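Local coordinates for protein SusD homolog (PDB 3FDH) that probably binds glycans at the outer membrane as the SusD-like partner of a nutrient uptake system, at residues Asp276-Arg281 with Ala423-Ser428; Ala345-Arg348 with Asp352-Asp355; Ala406-Ala409 with Glu415-Ile418. One frame throughout, in Å; residues are numbered along the deposited sequence.

Contact 1 (Asp276-Arg281 with Ala423-Ser428); sequences DPRANR and AMWGAS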
ATOM      1  N   ASP A 276      -2.367   6.274 -21.459  1.00 26.57           N
ATOM      2  CA  ASP A 276      -1.960   5.069 -20.731  1.00 28.32           C
ATOM      3  C   ASP A 276      -2.887   3.898 -21.172  1.00 29.75           C
ATOM      4  O   ASP A 276      -4.081   4.080 -21.376  1.00 28.43           O
ATOM      5  CB  ASP A 276      -1.980   5.374 -19.223  1.00 28.27           C
ATOM      6  CG  ASP A 276      -1.598   4.190 -18.350  1.00 27.83           C
ATOM      7  OD1 ASP A 276      -2.320   3.168 -18.356  1.00 30.45           O
ATOM      8  OD2 ASP A 276      -0.585   4.314 -17.622  1.00 33.34           O
ATOM      9  N   PRO A 277      -2.332   2.706 -21.415  1.00 29.98           N
ATOM     10  CA  PRO A 277      -3.182   1.581 -21.819  1.00 30.91           C
ATOM     11  C   PRO A 277      -4.418   1.333 -20.937  1.00 30.79           C
ATOM     12  O   PRO A 277      -5.433   0.839 -21.401  1.00 31.84           O
ATOM     13  CB  PRO A 277      -2.256   0.379 -21.686  1.00 31.97           C
ATOM     14  CG  PRO A 277      -0.860   0.942 -21.688  1.00 32.05           C
ATOM     15  CD  PRO A 277      -0.926   2.326 -21.201  1.00 31.19           C
ATOM     16  N   ARG A 278      -4.308   1.657 -19.660  1.00 28.38           N
ATOM     17  CA  ARG A 278      -5.388   1.415 -18.702  1.00 28.58           C
ATOM     18  C   ARG A 278      -6.557   2.392 -18.877  1.00 30.51           C
ATOM     19  O   ARG A 278      -7.660   2.167 -18.394  1.00 30.46           O
ATOM     20  CB  ARG A 278      -4.859   1.517 -17.263  1.00 27.10           C
ATOM     21  CG  ARG A 278      -3.881   0.389 -16.918  1.00 29.91           C
ATOM     22  CD  ARG A 278      -3.123   0.716 -15.609  1.00 24.01           C
ATOM     23  NE  ARG A 278      -2.023   1.650 -15.878  1.00 23.84           N
ATOM     24  CZ  ARG A 278      -0.751   1.496 -15.509  1.00 30.48           C
ATOM     25  NH1 ARG A 278      -0.376   0.509 -14.700  1.00 28.50           N
ATOM     26  NH2 ARG A 278       0.144   2.388 -15.905  1.00 27.62           N
ATOM     27  N   ALA A 279      -6.299   3.479 -19.585  1.00 29.75           N
ATOM     28  CA  ALA A 279      -7.337   4.479 -19.884  1.00 29.50           C
ATOM     29  C   ALA A 279      -8.539   3.857 -20.613  1.00 29.22           C
ATOM     30  O   ALA A 279      -9.689   4.267 -20.423  1.00 31.06           O
ATOM     31  CB  ALA A 279      -6.771   5.654 -20.728  1.00 27.89           C
ATOM     32  N   ASN A 280      -8.257   2.885 -21.468  1.00 28.85           N
ATOM     33  CA  ASN A 280      -9.270   2.305 -22.289  1.00 29.46           C
ATOM     34  C   ASN A 280      -9.686   0.941 -21.829  1.00 29.85           C
ATOM     35  O   ASN A 280     -10.455   0.262 -22.479  1.00 31.55           O
ATOM     36  CB  ASN A 280      -8.713   2.132 -23.685  1.00 30.84           C
ATOM     37  CG  ASN A 280      -9.790   1.933 -24.701  1.00 40.90           C
ATOM     38  OD1 ASN A 280     -10.877   2.524 -24.592  1.00 50.70           O
ATOM     39  ND2 ASN A 280      -9.522   1.095 -25.691  1.00 39.01           N
ATOM     40  N   ARG A 281      -9.201   0.557 -20.671  1.00 30.46           N
ATOM     41  CA  ARG A 281      -9.386  -0.810 -20.261  1.00 30.73           C
ATOM     42  C   ARG A 281      -9.773  -1.093 -18.824  1.00 28.98           C
ATOM     43  O   ARG A 281     -10.387  -2.122 -18.551  1.00 29.09           O
ATOM     44  CB  ARG A 281      -8.100  -1.545 -20.641  1.00 29.53           C
ATOM     45  CG  ARG A 281      -8.148  -2.972 -20.423  1.00 35.30           C
ATOM     46  CD  ARG A 281      -7.096  -3.689 -21.214  1.00 28.22           C
ATOM     47  NE  ARG A 281      -7.090  -5.100 -20.826  1.00 33.61           N
ATOM     48  CZ  ARG A 281      -7.981  -6.003 -21.224  1.00 28.27           C
ATOM     49  NH1 ARG A 281      -8.963  -5.651 -22.022  1.00 26.43           N
ATOM     50  NH2 ARG A 281      -7.910  -7.243 -20.788  1.00 31.12           N
ATOM     51  N   ALA A 423       1.122   3.083 -11.513  1.00 27.38           N
ATOM     52  CA  ALA A 423       1.317   1.621 -11.350  1.00 26.41           C
ATOM     53  C   ALA A 423       0.675   1.014 -10.116  1.00 27.85           C
ATOM     54  O   ALA A 423       0.276  -0.132 -10.085  1.00 26.99           O
ATOM     55  CB  ALA A 423       2.796   1.277 -11.322  1.00 24.82           C
HETATM   56  N   MSE A 424       0.596   1.836  -9.095  1.00 27.08           N
HETATM   57  CA  MSE A 424       0.187   1.422  -7.735  1.00 28.25           C
HETATM   58  C   MSE A 424      -1.320   1.584  -7.441  1.00 29.25           C
HETATM   59  O   MSE A 424      -1.842   1.271  -6.382  1.00 26.71           O
HETATM   60  CB  MSE A 424       1.168   2.007  -6.725  1.00 29.30           C
HETATM   61  CG  MSE A 424       2.502   1.407  -6.864  1.00 31.79           C
HETATM   62 SE   MSE A 424       3.882   1.948  -5.647  0.75 25.66          SE
HETATM   63  CE  MSE A 424       3.303   1.100  -3.986  1.00 34.43           C
ATOM     64  N   TRP A 425      -2.003   1.930  -8.515  1.00 30.00           N
ATOM     65  CA  TRP A 425      -3.481   1.923  -8.588  1.00 28.95           C
ATOM     66  C   TRP A 425      -3.891   0.496  -8.951  1.00 27.61           C
ATOM     67  O   TRP A 425      -3.411  -0.085  -9.907  1.00 29.14           O
ATOM     68  CB  TRP A 425      -3.938   2.832  -9.720  1.00 29.01           C
ATOM     69  CG  TRP A 425      -5.379   2.802 -10.019  1.00 28.79           C
ATOM     70  CD1 TRP A 425      -6.400   2.894  -9.115  1.00 23.51           C
ATOM     71  CD2 TRP A 425      -5.990   2.772 -11.309  1.00 25.54           C
ATOM     72  NE1 TRP A 425      -7.620   2.887  -9.743  1.00 25.61           N
ATOM     73  CE2 TRP A 425      -7.398   2.782 -11.099  1.00 27.92           C
ATOM     74  CE3 TRP A 425      -5.495   2.725 -12.637  1.00 24.83           C
ATOM     75  CZ2 TRP A 425      -8.295   2.780 -12.142  1.00 28.74           C
ATOM     76  CZ3 TRP A 425      -6.394   2.665 -13.659  1.00 28.62           C
ATOM     77  CH2 TRP A 425      -7.786   2.726 -13.416  1.00 27.87           C
ATOM     78  N   GLY A 426      -4.809  -0.040  -8.192  1.00 28.59           N
ATOM     79  CA  GLY A 426      -5.328  -1.374  -8.385  1.00 25.71           C
ATOM     80  C   GLY A 426      -6.098  -1.986  -7.233  1.00 26.75           C
ATOM     81  O   GLY A 426      -6.626  -1.265  -6.357  1.00 27.77           O
ATOM     82  N   ALA A 427      -6.122  -3.308  -7.240  1.00 28.69           N
ATOM     83  CA  ALA A 427      -6.781  -4.149  -6.212  1.00 28.71           C
ATOM     84  C   ALA A 427      -5.729  -4.811  -5.342  1.00 28.99           C
ATOM     85  O   ALA A 427      -6.011  -5.729  -4.541  1.00 30.91           O
ATOM     86  CB  ALA A 427      -7.661  -5.254  -6.924  1.00 26.81           C
ATOM     87  N   SER A 428      -4.493  -4.354  -5.505  1.00 30.36           N
ATOM     88  CA  SER A 428      -3.314  -4.968  -4.855  1.00 29.61           C
ATOM     89  C   SER A 428      -2.981  -4.527  -3.430  1.00 29.39           C
ATOM     90  O   SER A 428      -2.072  -5.089  -2.800  1.00 30.78           O
ATOM     91  CB  SER A 428      -2.057  -4.816  -5.736  1.00 29.61           C
ATOM     92  OG  SER A 428      -2.270  -5.342  -7.038  1.00 26.95           O
TER
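Arg278 reaches from the turn after helix 265-274 to Ala423 and Trp425, where helix 412-423 ends, making a buried contact between two loops of the SusD-like fold. Trp425 swings its indole back toward the turn: CG lies anti to the backbone N (chi1 173°), and the benzo end of the ring leads. The edge of that ring, near its plane, meets the base of the arginine side chain, with Trp425 CZ3 4.1 Å from Arg278 CB. The far end of the same arginine comes up obliquely against the helix end, its NH1 3.9 Å from Ala423 CA. Both touches are van der Waals in kind; the polar work is done inside the turn.

There Asp276 opens an Asx turn, OD1 taking the backbone N-H of Arg278 at 2.8 Å through its anti lone pair. A bend at chi3 brings the guanidinium back alongside the same carboxylate, edge on, and it grips with NE and NH2, one nitrogen to each oxygen. Thus two donors of one residue hold OD1, and the guanidinium is fixed in rotation where its NH1 nears Ala423. This pairing probably lets both charges be buried.

Further out, Glu52 accepts a hydrogen bond from Trp425 NE1, and Phe322 meets the indole edge-to-face. Leu365 and Ala368 of helix 354-379 pack against Arg278. Of the two guanidinium bonds, that from NE to OD1 is tilted and bent (2.9 Å, 139°), whereas Arg278 NH2 meets the syn lone pair of Asp276 OD2 at 2.7 Å, almost straight at 171°.

Contact 2 (Ala345-Arg348 with Asp352-Asp355); sequences ALCR and DAED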
ATOM      1  N   ALA A 345      15.859   6.235  -6.772  1.00 27.37           N
ATOM      2  CA  ALA A 345      17.214   6.370  -6.218  1.00 27.76           C
ATOM      3  C   ALA A 345      18.182   6.873  -7.280  1.00 28.88           C
ATOM      4  O   ALA A 345      18.977   7.779  -7.041  1.00 29.41           O
ATOM      5  CB  ALA A 345      17.706   5.029  -5.598  1.00 25.97           C
ATOM      6  N   LEU A 346      18.104   6.308  -8.472  1.00 27.18           N
ATOM      7  CA  LEU A 346      18.997   6.736  -9.568  1.00 28.89           C
ATOM      8  C   LEU A 346      18.728   8.177  -9.962  1.00 30.08           C
ATOM      9  O   LEU A 346      19.644   8.989 -10.093  1.00 29.13           O
ATOM     10  CB  LEU A 346      18.887   5.796 -10.783  1.00 29.99           C
ATOM     11  CG  LEU A 346      19.493   4.391 -10.570  1.00 30.63           C
ATOM     12  CD1 LEU A 346      18.839   3.402 -11.480  1.00 23.67           C
ATOM     13  CD2 LEU A 346      21.011   4.362 -10.696  1.00 28.50           C
ATOM     14  N   CYS A 347      17.461   8.524 -10.081  1.00 28.79           N
ATOM     15  CA  CYS A 347      17.104   9.904 -10.409  1.00 29.78           C
ATOM     16  C   CYS A 347      17.723  10.851  -9.408  1.00 29.13           C
ATOM     17  O   CYS A 347      18.391  11.802  -9.739  1.00 29.31           O
ATOM     18  CB  CYS A 347      15.589  10.096 -10.375  1.00 31.77           C
ATOM     19  SG  CYS A 347      14.717   9.398 -11.813  1.00 32.99           S
ATOM     20  N   ARG A 348      17.457  10.596  -8.156  1.00 30.34           N
ATOM     21  CA  ARG A 348      17.962  11.492  -7.118  1.00 28.46           C
ATOM     22  C   ARG A 348      19.499  11.515  -7.051  1.00 29.84           C
ATOM     23  O   ARG A 348      20.085  12.471  -6.527  1.00 31.73           O
ATOM     24  CB  ARG A 348      17.353  11.166  -5.772  1.00 28.98           C
ATOM     25  CG  ARG A 348      15.869  11.448  -5.741  1.00 28.43           C
ATOM     26  CD  ARG A 348      15.311  11.245  -4.391  1.00 24.65           C
ATOM     27  NE  ARG A 348      13.852  11.322  -4.377  1.00 27.04           N
ATOM     28  CZ  ARG A 348      13.126  12.430  -4.292  1.00 33.01           C
ATOM     29  NH1 ARG A 348      13.654  13.633  -4.215  1.00 33.10           N
ATOM     30  NH2 ARG A 348      11.823  12.332  -4.320  1.00 30.44           N
ATOM     31  N   ASP A 352      21.247   7.720 -14.710  1.00 33.46           N
ATOM     32  CA  ASP A 352      20.255   7.207 -15.675  1.00 34.28           C
ATOM     33  C   ASP A 352      19.381   6.152 -15.030  1.00 33.84           C
ATOM     34  O   ASP A 352      19.872   5.147 -14.521  1.00 33.52           O
ATOM     35  CB  ASP A 352      20.943   6.605 -16.903  1.00 34.96           C
ATOM     36  CG  ASP A 352      19.962   6.134 -17.966  1.00 40.64           C
ATOM     37  OD1 ASP A 352      18.856   6.657 -18.060  1.00 41.94           O
ATOM     38  OD2 ASP A 352      20.324   5.246 -18.756  1.00 48.82           O
ATOM     39  N   ALA A 353      18.073   6.393 -15.084  1.00 33.32           N
ATOM     40  CA  ALA A 353      17.063   5.484 -14.487  1.00 31.03           C
ATOM     41  C   ALA A 353      16.169   4.870 -15.546  1.00 31.95           C
ATOM     42  O   ALA A 353      15.205   4.199 -15.254  1.00 32.32           O
ATOM     43  CB  ALA A 353      16.210   6.252 -13.485  1.00 29.51           C
ATOM     44  N   GLU A 354      16.508   5.076 -16.799  1.00 31.98           N
ATOM     45  CA  GLU A 354      15.611   4.644 -17.855  1.00 32.84           C
ATOM     46  C   GLU A 354      15.247   3.156 -17.853  1.00 31.96           C
ATOM     47  O   GLU A 354      14.069   2.796 -18.038  1.00 32.29           O
ATOM     48  CB  GLU A 354      16.157   5.035 -19.229  1.00 32.73           C
ATOM     49  CG  GLU A 354      15.195   4.720 -20.353  1.00 35.13           C
ATOM     50  CD  GLU A 354      15.800   4.914 -21.716  1.00 41.86           C
ATOM     51  OE1 GLU A 354      16.380   5.991 -21.958  1.00 43.29           O
ATOM     52  OE2 GLU A 354      15.679   3.991 -22.554  1.00 36.70           O
ATOM     53  N   ASP A 355      16.237   2.296 -17.678  1.00 30.46           N
ATOM     54  CA  ASP A 355      15.979   0.861 -17.770  1.00 31.59           C
ATOM     55  C   ASP A 355      15.153   0.452 -16.589  1.00 31.22           C
ATOM     56  O   ASP A 355      14.218  -0.349 -16.697  1.00 29.80           O
ATOM     57  CB  ASP A 355      17.277   0.024 -17.834  1.00 32.61           C
ATOM     58  CG  ASP A 355      18.067   0.287 -19.100  1.00 37.19           C
ATOM     59  OD1 ASP A 355      17.450   0.605 -20.137  1.00 37.29           O
ATOM     60  OD2 ASP A 355      19.301   0.167 -19.050  1.00 45.50           O
TER
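Leu346 lays its side chain against a backbone carbonyl, so that its closest contact across the turn is a main-chain oxygen and not a side chain: CD1 comes to 3.7 Å from Asp352 O, and CB, CG and CD2 all lie within about 4 Å of that same oxygen. The setting is a tight helix-turn-helix connection, in which helix 335-348 ends and helix 354-379 begins a few residues later, within a family whose fold belongs to the tetratricopeptide-repeat (TPR) clan. Leucine CG stands anti to its own carbonyl carbon (chi1 -71°), which carries the methyls forward over the peptide that joins Asp352 to Ala353.

Beside this lies a small apolar cluster. The methyl of Ala353 points at the preceding helix and fits between two consecutive residues there, with Leu346 CB 3.8 Å and Cys347 SG 3.9 Å from Ala353 CB. A residue with so short a side chain allows the closest backbone approach of the two segments, 5.4 Å between Leu346 CA and Ala353 CA. Cys347 continues the cluster inward onto Pro412, Leu413 and Thr416 of helix 412-423, whereas Leu346 also packs on Leu224 of helix 216-228.

Ala353 occupies the N-cap position of the second helix, and its own N-H is bound by Tyr408 OH. It has no side-chain oxygen to cap with; the carboxylate of exposed Asp352, one residue earlier, accepts from the first turn instead. The Asp352 side chain leaves its backbone away from helix 335-348 and closes an Asx turn: Glu354 N donates to Asp352 OD1 at 3.1 Å, fairly straight at 161°, but from well above the carboxylate plane, 63° out of it.

Contact 3 (Ala406-Ala409 with Glu415-Ile418); sequences AKYA and ETMI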
ATOM      1  N   ALA A 406      10.218   9.680 -23.473  1.00 31.60           N
ATOM      2  CA  ALA A 406      10.453  11.100 -23.736  1.00 31.51           C
ATOM      3  C   ALA A 406      10.136  11.961 -22.507  1.00 31.80           C
ATOM      4  O   ALA A 406      10.854  12.906 -22.214  1.00 31.98           O
ATOM      5  CB  ALA A 406       9.672  11.580 -24.972  1.00 31.42           C
ATOM      6  N   LYS A 407       9.093  11.599 -21.772  1.00 30.24           N
ATOM      7  CA  LYS A 407       8.675  12.362 -20.592  1.00 30.01           C
ATOM      8  C   LYS A 407       9.702  12.190 -19.498  1.00 29.68           C
ATOM      9  O   LYS A 407      10.010  13.127 -18.747  1.00 30.23           O
ATOM     10  CB  LYS A 407       7.277  11.941 -20.124  1.00 30.53           C
ATOM     11  CG  LYS A 407       6.190  12.373 -21.091  1.00 33.65           C
ATOM     12  CD  LYS A 407       4.856  11.891 -20.642  1.00 41.90           C
ATOM     13  CE  LYS A 407       3.721  12.140 -21.659  1.00 47.61           C
ATOM     14  NZ  LYS A 407       3.388  13.573 -21.915  1.00 50.39           N
ATOM     15  N   TYR A 408      10.266  10.998 -19.451  1.00 30.14           N
ATOM     16  CA  TYR A 408      11.294  10.677 -18.455  1.00 29.62           C
ATOM     17  C   TYR A 408      12.553  11.521 -18.751  1.00 30.93           C
ATOM     18  O   TYR A 408      13.150  12.104 -17.854  1.00 32.08           O
ATOM     19  CB  TYR A 408      11.666   9.177 -18.450  1.00 30.89           C
ATOM     20  CG  TYR A 408      13.020   8.986 -17.817  1.00 30.89           C
ATOM     21  CD1 TYR A 408      13.176   9.066 -16.427  1.00 31.94           C
ATOM     22  CD2 TYR A 408      14.162   8.801 -18.608  1.00 34.39           C
ATOM     23  CE1 TYR A 408      14.433   8.966 -15.844  1.00 33.22           C
ATOM     24  CE2 TYR A 408      15.404   8.684 -18.037  1.00 32.28           C
ATOM     25  CZ  TYR A 408      15.545   8.779 -16.657  1.00 32.33           C
ATOM     26  OH  TYR A 408      16.803   8.679 -16.114  1.00 33.39           O
ATOM     27  N   ALA A 409      12.930  11.564 -20.032  1.00 30.82           N
ATOM     28  CA  ALA A 409      14.104  12.337 -20.493  1.00 31.22           C
ATOM     29  C   ALA A 409      13.969  13.794 -20.057  1.00 31.90           C
ATOM     30  O   ALA A 409      14.929  14.423 -19.587  1.00 32.90           O
ATOM     31  CB  ALA A 409      14.258  12.269 -22.008  1.00 31.41           C
ATOM     32  N   GLU A 415       8.615  12.305 -13.584  1.00 29.28           N
ATOM     33  CA  GLU A 415       8.006  11.254 -14.415  1.00 29.49           C
ATOM     34  C   GLU A 415       8.011   9.898 -13.717  1.00 29.48           C
ATOM     35  O   GLU A 415       7.040   9.143 -13.752  1.00 27.19           O
ATOM     36  CB  GLU A 415       8.674  11.165 -15.775  1.00 30.57           C
ATOM     37  CG  GLU A 415       8.037  10.123 -16.666  1.00 29.46           C
ATOM     38  CD  GLU A 415       6.535  10.366 -17.013  1.00 32.83           C
ATOM     39  OE1 GLU A 415       5.992  11.493 -16.881  1.00 29.16           O
ATOM     40  OE2 GLU A 415       5.894   9.393 -17.468  1.00 31.00           O
ATOM     41  N   THR A 416       9.127   9.609 -13.075  1.00 30.45           N
ATOM     42  CA  THR A 416       9.278   8.396 -12.299  1.00 30.85           C
ATOM     43  C   THR A 416       8.208   8.294 -11.215  1.00 27.56           C
ATOM     44  O   THR A 416       7.584   7.265 -11.050  1.00 28.56           O
ATOM     45  CB  THR A 416      10.714   8.259 -11.688  1.00 30.28           C
ATOM     46  OG1 THR A 416      11.669   8.148 -12.767  1.00 28.98           O
ATOM     47  CG2 THR A 416      10.827   7.009 -10.703  1.00 27.52           C
HETATM   48  N   MSE A 417       7.929   9.375 -10.510  1.00 29.11           N
HETATM   49  CA  MSE A 417       7.016   9.271  -9.402  1.00 28.87           C
HETATM   50  C   MSE A 417       5.561   9.260  -9.885  1.00 29.65           C
HETATM   51  O   MSE A 417       4.686   8.634  -9.250  1.00 29.02           O
HETATM   52  CB  MSE A 417       7.280  10.398  -8.439  1.00 25.70           C
HETATM   53  CG  MSE A 417       8.722  10.449  -7.888  1.00 24.59           C
HETATM   54 SE   MSE A 417       9.197   8.778  -7.051  0.75 24.94          SE
HETATM   55  CE  MSE A 417       7.830   8.801  -5.679  1.00 27.19           C
ATOM     56  N   ILE A 418       5.316   9.949 -11.008  1.00 30.06           N
ATOM     57  CA  ILE A 418       3.981   9.894 -11.667  1.00 29.40           C
ATOM     58  C   ILE A 418       3.688   8.445 -12.069  1.00 28.27           C
ATOM     59  O   ILE A 418       2.595   7.917 -11.850  1.00 29.13           O
ATOM     60  CB  ILE A 418       3.856  10.836 -12.883  1.00 28.64           C
ATOM     61  CG1 ILE A 418       3.847  12.300 -12.398  1.00 28.51           C
ATOM     62  CG2 ILE A 418       2.563  10.542 -13.614  1.00 28.95           C
ATOM     63  CD1 ILE A 418       3.928  13.404 -13.519  1.00 27.03           C
TER
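Glu415 lays its folded side chain against the backbone of Lys407 and Tyr408, where helices 393-410 and 412-423 lie close to the short link between them. The anti chi1 (-178°) sets its CG against the backbone, 3.7 Å from Tyr408 N; a bend at the next torsion (chi2 61°) then turns the carboxylate along the flank of Lys407. Glu415 CB closes the same gap, 3.8 Å from Tyr408 CA, and the nearest alpha carbons, Tyr408 CA and Glu415 CA, are 5.2 Å apart.

Lysine and glutamate cross at an angle, so the carboxylate meets the aliphatic part of the lysine: Glu415 OE1 is 3.5 Å from Lys407 CB. Lys407 starts toward the second helix, but its chain is extended until a bend at chi4 and its end leads away, leaving NZ 6.0 Å from Glu415 OE1. That separation is too long for a salt bridge, although the positive charge may still favour the carboxylate. Tyr274 serves both residues, its hydroxyl hydrogen-bonded to Glu415 OE1 and its ring in a cation-pi contact with Lys407, while Gln419 holds OE2.

On the other flank Tyr408 and Thr416 run side by side, pointing the same way. Thr416 OG1 comes up at the edge of the tyrosine ring, 4.1 Å from Tyr408 CD1, but its hydrogen bond goes to Pro412 O; the phenol end of Tyr408 reaches on to Ala353. Such close, roughly antiparallel pairing of consecutive helices is characteristic of an alpha-helical hairpin, in keeping with the helical, TPR-clan fold of SusD-like proteins.

How the contacts relate
Contacts 2 and 3 are neighbours, their centres 10 Å apart, and they touch through Tyr408 and Ala353. Both join helices consecutive in sequence across short connections, whereas contact 1 brings together loops 142 residues apart and encloses the other two along the chain. Helix 412-423 links contacts 1 and 3, whose centres are 17 Å apart. These two are the buried pair, but their chemistry differs: contact 1 buries an Arg-Asp salt bridge held within one turn, and contact 3 buries Glu415, hydrogen-bonded to Tyr274, beside a partly exposed lysine. Contact 2 is only partly buried, apolar within, with its aspartates exposed to solvent.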